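Local structure of histidinol dehydrogenase (Elizabethkingia anophelis NUHP1, 6AN0) at residues S386-F390 with I391-T395; T372-N376 with G377-N381; Y177-L181 with I182-N186. The protein probably catalyses the last step of L-histidine biosynthesis, the two successive NAD-dependent oxidations of L-histidinol to L-histidine, with one zinc ion per subunit. One frame throughout, in Å; residues are numbered along the deposited sequence.

Contact 1. Residues S386-F390 with I391-T395; sequences SLDSF and IKKIT. With HIS (histidine), chain U; EDO (1,2-ethanediol), chain D.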
# COMPACT_ATOMS: atom_id res chain seq x y z
N SER A 386 -7.30 -3.42 -6.33
CA SER A 386 -7.10 -4.33 -7.46
C SER A 386 -6.62 -5.67 -6.92
O SER A 386 -6.55 -5.88 -5.71
CB SER A 386 -6.12 -3.75 -8.48
OG SER A 386 -4.78 -3.79 -7.98
N LEU A 387 -6.28 -6.59 -7.83
CA LEU A 387 -5.71 -7.85 -7.38
C LEU A 387 -4.48 -7.61 -6.51
O LEU A 387 -4.26 -8.33 -5.52
CB LEU A 387 -5.35 -8.72 -8.59
CG LEU A 387 -4.96 -10.14 -8.22
CD1 LEU A 387 -6.15 -10.89 -7.69
CD2 LEU A 387 -4.41 -10.81 -9.48
N ASP A 388 -3.67 -6.59 -6.85
CA ASP A 388 -2.47 -6.23 -6.09
C ASP A 388 -2.77 -5.97 -4.61
O ASP A 388 -1.87 -6.11 -3.77
CB ASP A 388 -1.83 -4.95 -6.63
CG ASP A 388 -1.50 -5.01 -8.11
OD1 ASP A 388 -1.96 -5.93 -8.81
OD2 ASP A 388 -0.79 -4.09 -8.57
N SER A 389 -3.99 -5.53 -4.29
CA SER A 389 -4.33 -5.17 -2.92
C SER A 389 -4.42 -6.38 -2.01
O SER A 389 -4.42 -6.22 -0.78
CB SER A 389 -5.66 -4.40 -2.87
OG SER A 389 -5.70 -3.37 -3.84
N PHE A 390 -4.52 -7.58 -2.57
CA PHE A 390 -4.84 -8.77 -1.79
C PHE A 390 -3.67 -9.74 -1.68
O PHE A 390 -3.84 -10.85 -1.15
CB PHE A 390 -6.05 -9.47 -2.41
CG PHE A 390 -7.32 -8.66 -2.31
CD1 PHE A 390 -8.15 -8.77 -1.20
CD2 PHE A 390 -7.66 -7.75 -3.31
CE1 PHE A 390 -9.32 -8.02 -1.09
CE2 PHE A 390 -8.82 -7.00 -3.22
CZ PHE A 390 -9.65 -7.13 -2.10
N ILE A 391 -2.49 -9.35 -2.16
CA ILE A 391 -1.33 -10.23 -2.23
C ILE A 391 -0.12 -9.54 -1.63
O ILE A 391 -0.09 -8.32 -1.45
CB ILE A 391 -1.03 -10.65 -3.69
CG1 ILE A 391 -0.75 -9.41 -4.54
CG2 ILE A 391 -2.19 -11.43 -4.26
CD1 ILE A 391 -0.19 -9.71 -5.94
N LYS A 392 0.90 -10.35 -1.34
CA LYS A 392 2.25 -9.89 -1.10
C LYS A 392 3.11 -10.39 -2.26
O LYS A 392 2.93 -11.52 -2.72
CB LYS A 392 2.82 -10.44 0.22
CG LYS A 392 1.94 -10.24 1.48
CD LYS A 392 1.07 -11.46 1.81
CE LYS A 392 1.90 -12.65 2.30
NZ LYS A 392 1.07 -13.82 2.73
N LYS A 393 4.03 -9.55 -2.73
CA LYS A 393 4.96 -9.94 -3.79
C LYS A 393 6.29 -10.24 -3.12
O LYS A 393 7.00 -9.33 -2.67
CB LYS A 393 5.09 -8.85 -4.85
CG LYS A 393 3.75 -8.51 -5.53
CD LYS A 393 3.94 -7.68 -6.80
CE LYS A 393 2.59 -7.34 -7.44
NZ LYS A 393 2.74 -6.55 -8.70
N ILE A 394 6.62 -11.53 -3.02
CA ILE A 394 7.82 -12.00 -2.34
C ILE A 394 8.97 -12.03 -3.35
O ILE A 394 8.80 -12.56 -4.46
CB ILE A 394 7.58 -13.39 -1.73
CG1 ILE A 394 6.41 -13.34 -0.73
CG2 ILE A 394 8.87 -13.92 -1.08
CD1 ILE A 394 6.09 -14.69 -0.11
N THR A 395 10.13 -11.50 -2.98
CA THR A 395 11.28 -11.60 -3.87
C THR A 395 12.11 -12.84 -3.52
O THR A 395 12.22 -13.23 -2.35
CB THR A 395 12.15 -10.34 -3.81
OG1 THR A 395 12.51 -10.08 -2.46
CG2 THR A 395 11.37 -9.15 -4.37
N HIS U . 4.44 -14.71 -11.18
CA HIS U . 4.14 -14.66 -9.76
C HIS U . 3.75 -16.03 -9.20
O HIS U . 2.94 -16.12 -8.28
CB HIS U . 3.04 -13.65 -9.49
CG HIS U . 3.54 -12.28 -9.15
ND1 HIS U . 4.89 -12.00 -9.03
CD2 HIS U . 2.89 -11.13 -8.89
CE1 HIS U . 5.04 -10.73 -8.72
NE2 HIS U . 3.84 -10.17 -8.63
OXT HIS U . 4.26 -17.06 -9.65
C1 EDO D . -5.12 -0.06 -2.89
O1 EDO D . -4.19 -1.04 -3.39
C2 EDO D . -5.88 -0.77 -1.78
O2 EDO D . -4.90 -1.36 -0.94
O HOH W 1 0.64 -6.47 -10.55

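Contact 2. Residues T372-N376 with G377-N381; sequences TLPTN and GYARN. With EDO (1,2-ethanediol), chain G.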
# COMPACT_ATOMS: atom_id res chain seq x y z
N THR A 372 -13.80 0.80 -5.81
CA THR A 372 -13.25 1.18 -4.51
C THR A 372 -11.96 1.96 -4.78
O THR A 372 -10.89 1.38 -5.01
CB THR A 372 -13.01 -0.05 -3.64
OG1 THR A 372 -14.22 -0.80 -3.55
CG2 THR A 372 -12.65 0.37 -2.21
N LEU A 373 -12.07 3.29 -4.75
CA LEU A 373 -11.12 4.20 -5.37
C LEU A 373 -10.70 5.31 -4.42
O LEU A 373 -11.48 5.72 -3.55
CB LEU A 373 -11.71 4.82 -6.63
CG LEU A 373 -12.02 3.87 -7.78
CD1 LEU A 373 -12.99 4.53 -8.75
CD2 LEU A 373 -10.71 3.54 -8.49
N PRO A 374 -9.49 5.85 -4.59
CA PRO A 374 -9.00 6.92 -3.70
C PRO A 374 -9.65 8.26 -4.01
O PRO A 374 -9.69 8.71 -5.16
CB PRO A 374 -7.49 6.96 -4.00
CG PRO A 374 -7.41 6.51 -5.42
CD PRO A 374 -8.47 5.43 -5.57
N THR A 375 -10.13 8.90 -2.97
CA THR A 375 -10.88 10.14 -3.08
C THR A 375 -10.14 11.25 -2.32
O THR A 375 -9.11 11.02 -1.68
CB THR A 375 -12.29 9.91 -2.53
OG1 THR A 375 -13.18 10.89 -3.07
CG2 THR A 375 -12.23 9.99 -1.03
N ASN A 376 -10.67 12.48 -2.42
CA ASN A 376 -10.17 13.62 -1.64
C ASN A 376 -8.70 13.92 -1.96
O ASN A 376 -7.97 14.45 -1.11
CB ASN A 376 -10.36 13.38 -0.14
CG ASN A 376 -10.31 14.67 0.67
OD1 ASN A 376 -10.58 15.75 0.15
ND2 ASN A 376 -9.98 14.55 1.95
N GLY A 377 -8.27 13.60 -3.18
CA GLY A 377 -6.91 13.83 -3.59
C GLY A 377 -5.96 12.68 -3.33
O GLY A 377 -4.79 12.77 -3.71
N TYR A 378 -6.43 11.59 -2.71
CA TYR A 378 -5.57 10.44 -2.52
C TYR A 378 -5.22 9.74 -3.82
O TYR A 378 -4.39 8.82 -3.81
CB TYR A 378 -6.20 9.46 -1.54
CG TYR A 378 -6.04 9.96 -0.11
CD1 TYR A 378 -4.78 10.03 0.48
CD2 TYR A 378 -7.13 10.39 0.62
CE1 TYR A 378 -4.62 10.49 1.77
CE2 TYR A 378 -6.98 10.87 1.93
CZ TYR A 378 -5.71 10.91 2.49
OH TYR A 378 -5.54 11.37 3.78
N ALA A 379 -5.81 10.14 -4.95
CA ALA A 379 -5.31 9.61 -6.22
C ALA A 379 -3.89 10.08 -6.51
O ALA A 379 -3.24 9.52 -7.40
CB ALA A 379 -6.25 9.98 -7.37
N ARG A 380 -3.37 11.07 -5.75
CA ARG A 380 -1.97 11.46 -5.89
C ARG A 380 -1.01 10.38 -5.41
O ARG A 380 0.16 10.39 -5.82
CB ARG A 380 -1.68 12.74 -5.10
CG ARG A 380 -2.49 13.92 -5.58
CD ARG A 380 -2.24 15.18 -4.76
NE ARG A 380 -3.19 16.23 -5.16
CZ ARG A 380 -4.12 16.74 -4.36
NH1 ARG A 380 -4.23 16.31 -3.11
NH2 ARG A 380 -4.95 17.68 -4.81
N ASN A 381 -1.44 9.50 -4.50
CA ASN A 381 -0.49 8.58 -3.90
C ASN A 381 -1.04 7.19 -3.62
O ASN A 381 -0.30 6.37 -3.07
CB ASN A 381 0.11 9.19 -2.60
CG ASN A 381 -0.93 9.87 -1.68
OD1 ASN A 381 -2.13 9.72 -1.84
ND2 ASN A 381 -0.44 10.61 -0.70
C1 EDO G . -3.80 13.76 0.43
O1 EDO G . -5.10 14.23 0.04
C2 EDO G . -3.01 13.35 -0.80
O2 EDO G . -2.49 14.53 -1.43
O HOH W 2 -8.56 11.41 -5.24

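Contact 3. Residues Y177-L181 with I182-N186; sequences YTANL and IGIKN. With EDO (1,2-ethanediol), chain C.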
# COMPACT_ATOMS: atom_id res chain seq x y z
N TYR A 177 -27.16 -12.49 -0.54
CA TYR A 177 -27.13 -13.20 -1.82
C TYR A 177 -25.79 -13.01 -2.52
O TYR A 177 -25.16 -13.98 -2.96
CB TYR A 177 -28.27 -12.73 -2.73
CG TYR A 177 -28.07 -13.24 -4.14
CD1 TYR A 177 -27.44 -12.45 -5.12
CD2 TYR A 177 -28.41 -14.54 -4.47
CE1 TYR A 177 -27.21 -12.96 -6.41
CE2 TYR A 177 -28.19 -15.04 -5.74
CZ TYR A 177 -27.59 -14.25 -6.70
OH TYR A 177 -27.38 -14.78 -7.95
N THR A 178 -25.35 -11.75 -2.63
CA THR A 178 -24.13 -11.44 -3.37
C THR A 178 -22.89 -12.00 -2.68
O THR A 178 -21.99 -12.53 -3.35
CB THR A 178 -24.01 -9.92 -3.56
OG1 THR A 178 -25.21 -9.42 -4.18
CG2 THR A 178 -22.83 -9.61 -4.45
N ALA A 179 -22.81 -11.92 -1.35
CA ALA A 179 -21.65 -12.50 -0.67
C ALA A 179 -21.64 -14.01 -0.83
O ALA A 179 -20.58 -14.60 -1.09
CB ALA A 179 -21.64 -12.12 0.81
N ASN A 180 -22.80 -14.65 -0.68
CA ASN A 180 -22.86 -16.10 -0.83
C ASN A 180 -22.52 -16.53 -2.25
O ASN A 180 -21.85 -17.55 -2.45
CB ASN A 180 -24.24 -16.62 -0.42
CG ASN A 180 -24.35 -18.12 -0.56
OD1 ASN A 180 -24.92 -18.63 -1.53
ND2 ASN A 180 -23.79 -18.83 0.39
N LEU A 181 -22.95 -15.75 -3.25
CA LEU A 181 -22.67 -16.05 -4.66
C LEU A 181 -21.18 -16.22 -4.92
O LEU A 181 -20.77 -17.13 -5.64
CB LEU A 181 -23.22 -14.93 -5.55
CG LEU A 181 -22.93 -15.02 -7.06
CD1 LEU A 181 -23.60 -16.24 -7.68
CD2 LEU A 181 -23.34 -13.74 -7.79
N ILE A 182 -20.36 -15.33 -4.37
CA ILE A 182 -18.93 -15.34 -4.67
C ILE A 182 -18.16 -16.09 -3.59
O ILE A 182 -16.93 -16.01 -3.51
CB ILE A 182 -18.39 -13.91 -4.86
CG1 ILE A 182 -18.54 -13.09 -3.58
CG2 ILE A 182 -19.09 -13.23 -6.03
CD1 ILE A 182 -17.91 -11.73 -3.69
N GLY A 183 -18.88 -16.84 -2.76
CA GLY A 183 -18.27 -17.81 -1.88
C GLY A 183 -17.84 -17.32 -0.52
O GLY A 183 -17.09 -18.02 0.16
N ILE A 184 -18.29 -16.14 -0.10
CA ILE A 184 -18.01 -15.67 1.25
C ILE A 184 -18.97 -16.38 2.19
O ILE A 184 -20.20 -16.27 2.05
CB ILE A 184 -18.16 -14.14 1.34
CG1 ILE A 184 -17.13 -13.45 0.43
CG2 ILE A 184 -18.01 -13.68 2.78
CD1 ILE A 184 -17.34 -11.97 0.31
N LYS A 185 -18.42 -17.14 3.15
CA LYS A 185 -19.24 -17.90 4.09
C LYS A 185 -19.23 -17.35 5.51
O LYS A 185 -20.10 -17.74 6.30
CB LYS A 185 -18.79 -19.37 4.12
CG LYS A 185 -18.93 -20.09 2.79
CD LYS A 185 -20.40 -20.18 2.39
CE LYS A 185 -20.55 -20.48 0.91
NZ LYS A 185 -19.86 -21.74 0.53
N ASN A 186 -18.28 -16.49 5.85
CA ASN A 186 -18.13 -15.96 7.21
C ASN A 186 -18.70 -14.55 7.21
O ASN A 186 -18.00 -13.58 6.93
CB ASN A 186 -16.67 -15.97 7.64
CG ASN A 186 -16.06 -17.37 7.70
OD1 ASN A 186 -16.77 -18.37 7.78
ND2 ASN A 186 -14.73 -17.44 7.69
C1 EDO C . -15.19 -15.47 -7.96
O1 EDO C . -13.82 -15.91 -8.00
C2 EDO C . -15.79 -15.74 -6.59
O2 EDO C . -16.06 -17.14 -6.42
O HOH W 3 -22.66 -17.42 2.68

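Contact 1. Residues S386-F390 with I391-T395
A short 3-10 turn, residues 387-389, runs straight into the strand 391-399 at the subunit interface, and the first side chain of that strand, Ile391, folds back over the turn. Its CG1 lies 3.6 Å from Asp388 O and only slightly farther from Leu387 O, so the methylene packs on two successive carbonyls of the turn. The first torsion, 59°, sets CG1 between the backbone N and the carbonyl carbon, and CD1 then extends toward Asp388 CA. Within the turn, Ser386 N makes a nearly straight bond to Ser389 OG (3.0 Å, 168°), while Ser386 OG receives a weak bond from Asp388 N. Ser389 OG also bonds O1 of an ethanediol at 2.8 Å.

From Ile391 onward the chain is a strand of the mixed sheet, antiparallel to 117-132; at Thr395 a parallel strand of the second subunit continues the sheet. Across the join between turn and strand, Asp388 OD2 and Lys393 NZ stay 4.3 Å apart, beyond a salt bridge. A water accepts from Lys393 NZ at 2.8 Å and can donate to Asp388 OD1 at 3.2 Å, among competing acceptors. The direct partners of the two charges are reciprocal: Asp388 pairs with Lys393 of the second subunit, and Lys393 with Asp388 of that subunit, besides Glu106 of its own chain. The Lys393 chain is extended beyond CG, and its methylenes pass the NE2 corner of a bound histidine, Lys393 CD coming within 3.1 Å of the ligand's NE2. The histidine is hydrogen-bonded to Ala123 N and Glu106 O; Lys393 supplies van der Waals contact.

Contact 2. Residues T372-N376 with G377-N381
The backbone of 372-376 reverses into 377-381 through a type I' beta turn from Thr375 to Tyr378, which leads directly into a 3-10 segment, 378-380. Tyr378 N closes the turn on Thr375 O (2.9 Å, 164°), approaching from above the carbonyl plane. Asn376 and Gly377 both have positive phi; at Gly377 any side chain would collide with Asn376 O. A water bridges the bend: it donates to Pro374 O and accepts from Ala379 N and, weakly, from Gly377 N.

Pro374, just before the turn, packs on the start of the 3-10 segment, its CB lying 3.7 Å from Tyr378 CB and its CG 4.1 Å from Ala379 CB. The Tyr378 ring, with CG anti to its own carbonyl carbon (chi1 -77°), presents an edge to the turn, where CD2 is 3.1 Å from Thr375 O. Thr375 OG1 is bonded to Pro240 O, and its side chain lies about 4 Å from that of Glu330, predicted to be a proton acceptor. One face of the tyrosine ring carries an ethanediol, offset toward the rim, whose O2 accepts a bond from Arg380 NH1 at 3.0 Å.

Contact 3. Residues Y177-L181 with I182-N186
A Schellman motif ends helix 173-181 here, with Gly183 as its C-prime residue, and the chain turns from the helix toward strand 186-189 of the mixed sheet. Its two defining bonds run backward into the last turn: Ile184 N donates to Ala179 O at 2.9 Å, and Gly183 N to Asn180 O at 3.1 Å. The second donor stands well above the carbonyl plane, whereas the first is tilted from it by 32°. Ile182 N has two weak bonds, to Thr178 O and to Ala179 O. The reversal depends on the positive phi of Gly183 (89°), a conformation that glycine tolerates readily.

The apolar side of the motif joins Ala179 to Ile184, whose CB atoms lie 4.1 Å apart, with Ile184 CB also close to Ala179 O. Ile182 bends back on the helix end: a chi1 of 62° brings CG1 to 3.5 Å from Thr178 O, over the carbonyls of the final turn. Beyond it, Leu145 of helix 142-154 touches Ile182, and Val144 touches Ala179, so the capped end rests on that helix. Ile182 O accepts from Gln152 NE2 and, weakly, from an ethanediol.

On the polar side Lys185, bent at chi2 and chi4, crosses Asn180 obliquely, its CE 3.7 Å from Asn180 ND2. A water links the helix to the loop beyond the cap: Asn180 ND2 donates to it at 2.9 Å, and the same water donates to Ile184 O at 2.8 Å.

How the contacts relate
The three contacts follow one another along the chain as 3, 2, 1, and none touches another: contacts 1 and 2 approach to about 6 Å between nearest atoms, contacts 1 and 3 to about 9 Å, contacts 2 and 3 to about 12 Å. Contact 2 and the first half of contact 1 (386-390) lie in the loop between helix 360-365 and strand 391-399; contacts 1 and 2 both meet the second subunit, which contact 3 does not. Contact 2 borders the predicted catalytic site, the Thr375 side chain about 11 Å from a bound zinc ion; Lys393 of contact 1 lines the histidine pocket. Helix 142-154 touches residues of all three stretches: Phe390, Thr372 and Ile182.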